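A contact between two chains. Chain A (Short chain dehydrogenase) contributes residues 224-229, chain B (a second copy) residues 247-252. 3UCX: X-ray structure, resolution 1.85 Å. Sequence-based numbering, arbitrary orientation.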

# COMPACT_ATOMS: atom_id res chain seq x y z
N SER A 224 -0.33 -19.36 -1.00
CA SER A 224 0.50 -19.03 0.17
C SER A 224 1.96 -19.40 -0.10
O SER A 224 2.24 -20.23 -0.98
CB SER A 224 0.01 -19.74 1.43
OG SER A 224 0.27 -21.15 1.40
N ASP A 225 2.87 -18.80 0.67
CA ASP A 225 4.29 -19.16 0.57
C ASP A 225 4.58 -20.53 1.19
O ASP A 225 5.47 -21.25 0.74
CB ASP A 225 5.16 -18.13 1.30
CG ASP A 225 5.08 -16.74 0.68
OD1 ASP A 225 4.80 -16.59 -0.54
OD2 ASP A 225 5.33 -15.80 1.44
N LEU A 226 3.88 -20.83 2.27
CA LEU A 226 4.16 -22.02 3.08
C LEU A 226 3.39 -23.26 2.63
O LEU A 226 3.65 -24.37 3.09
CB LEU A 226 3.89 -21.70 4.55
CG LEU A 226 4.79 -20.60 5.13
CD1 LEU A 226 4.22 -20.14 6.47
CD2 LEU A 226 6.23 -21.03 5.31
N LYS A 227 2.43 -23.05 1.73
CA LYS A 227 1.57 -24.10 1.20
C LYS A 227 0.79 -24.78 2.31
O LYS A 227 0.59 -26.00 2.30
CB LYS A 227 2.37 -25.11 0.39
CG LYS A 227 3.29 -24.47 -0.62
CD LYS A 227 2.53 -23.62 -1.62
CE LYS A 227 3.51 -22.82 -2.45
NZ LYS A 227 2.84 -21.86 -3.35
N ARG A 228 0.35 -23.97 3.27
CA ARG A 228 -0.58 -24.42 4.31
C ARG A 228 -1.44 -23.23 4.70
O ARG A 228 -1.05 -22.08 4.51
CB ARG A 228 0.16 -24.94 5.56
CG ARG A 228 1.26 -24.08 6.12
CD ARG A 228 1.95 -24.76 7.30
NE ARG A 228 3.17 -24.05 7.77
CZ ARG A 228 3.18 -23.10 8.71
NH1 ARG A 228 2.05 -22.69 9.27
NH2 ARG A 228 4.32 -22.54 9.10
N LEU A 229 -2.63 -23.52 5.21
CA LEU A 229 -3.51 -22.48 5.72
C LEU A 229 -3.13 -22.23 7.18
O LEU A 229 -2.76 -23.17 7.91
CB LEU A 229 -4.96 -22.95 5.63
CG LEU A 229 -5.54 -23.19 4.24
CD1 LEU A 229 -7.00 -23.60 4.36
CD2 LEU A 229 -5.41 -21.94 3.36
N ALA B 247 4.19 -16.74 15.73
CA ALA B 247 4.05 -16.18 14.40
C ALA B 247 4.14 -17.28 13.33
O ALA B 247 4.40 -16.98 12.16
CB ALA B 247 5.12 -15.12 14.17
N SER B 248 3.88 -18.54 13.70
CA SER B 248 4.08 -19.65 12.72
C SER B 248 3.16 -19.58 11.49
O SER B 248 3.43 -20.24 10.46
CB SER B 248 4.03 -21.03 13.41
OG SER B 248 2.77 -21.24 14.01
N GLY B 249 2.08 -18.78 11.57
CA GLY B 249 1.18 -18.57 10.44
C GLY B 249 1.51 -17.34 9.63
O GLY B 249 0.80 -17.01 8.68
N ILE B 250 2.61 -16.68 9.97
CA ILE B 250 2.92 -15.35 9.43
C ILE B 250 4.24 -15.36 8.69
O ILE B 250 5.30 -15.68 9.25
CB ILE B 250 2.98 -14.27 10.54
CG1 ILE B 250 1.66 -14.26 11.33
CG2 ILE B 250 3.34 -12.91 9.91
CD1 ILE B 250 1.72 -13.34 12.55
N THR B 251 4.17 -15.05 7.40
CA THR B 251 5.38 -14.82 6.62
C THR B 251 5.09 -13.80 5.55
O THR B 251 3.94 -13.63 5.13
CB THR B 251 5.94 -16.13 6.03
OG1 THR B 251 7.28 -15.92 5.55
CG2 THR B 251 5.02 -16.64 4.88
N GLY B 252 6.15 -13.15 5.09
CA GLY B 252 6.07 -12.13 4.07
C GLY B 252 5.58 -10.76 4.53
O GLY B 252 5.28 -9.91 3.69

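The polar part of this contact rests on one side chain and one carbonyl. R228(A) reaches S248(B) through a forked pair of hydrogen bonds: NH2 of R228(A) lies 2.8 Å from O of S248(B), and NH1 of R228(A) lies 3.1 Å from the same O. The N-H...O angles, 145° and 135°, are both well short of linear, as expected when two nearly parallel N-H groups, one on each terminal nitrogen, share a single acceptor between them. The oxygen sits at the edge of the guanidinium, near its plane, which is where the N-H bonds of this planar group point. Arginine suits the place because its length and its paired terminal nitrogens let it serve a distant carbonyl. The CA-to-CB bond of R228(A) points sideways to the other stretch, yet with chi1 in p and chi2 and chi3 both t, the extended chain brings its end across. The carbonyl's partial negative charge suits the cationic group, whose NH1 is also hydrogen-bonded elsewhere in the structure.

That carbonyl is presented by a type I beta turn running from A247(B) to I250(B), closed by the backbone hydrogen bond from N of I250(B) to O of A247(B), 2.8 Å. S248(B) and G249(B) occupy the two central positions of the turn. The closing bond uses the carbonyl of A247(B), so the carbonyl of S248(B) remains available to the arginine. S248(B) therefore contributes to the cross-chain hydrogen bonds through its backbone; its OG is hydrogen-bonded elsewhere in the structure. Beside it, G249(B) makes a looser approach, with its CA 4.4 Å from NH1 of R228(A).

The remaining contacts are van der Waals in character and centre on T251(B), which has the largest area covered by the opposing stretch. Its CA-to-CB bond points toward chain A, as those of D225(A) and L226(A) point toward chain B. The CG2 methyl of T251(B) lies 3.9 Å from CD1 of L226(A), a packing of methyl on methyl, and 3.6 Å from OD2 of D225(A). Threonine fits here because it combines a methyl for packing with a hydroxyl that can be satisfied separately: OG1 of T251(B) is hydrogen-bonded elsewhere in the structure. The same is true of both carboxylate oxygens of D225(A), so this buried acid can lie against a methyl without leaving its polar atoms unpaired. L226(A) also brings CD1 to 4.1 Å from O of S248(B), placing a nonpolar branch beside the carbonyl that the arginine engages.

Chain A has no regular helix or strand here, but its own side chains brace the loop. NZ of K227(A) donates to O of S224(A) at 2.9 Å, while OG of S224(A) accepts weak hydrogen bonds from N of K227(A) at 2.9 Å and from N of R228(A) at 3.4 Å. Serine's short hydroxyl suits this local role, close to the backbone and out of contact with the chain B stretch.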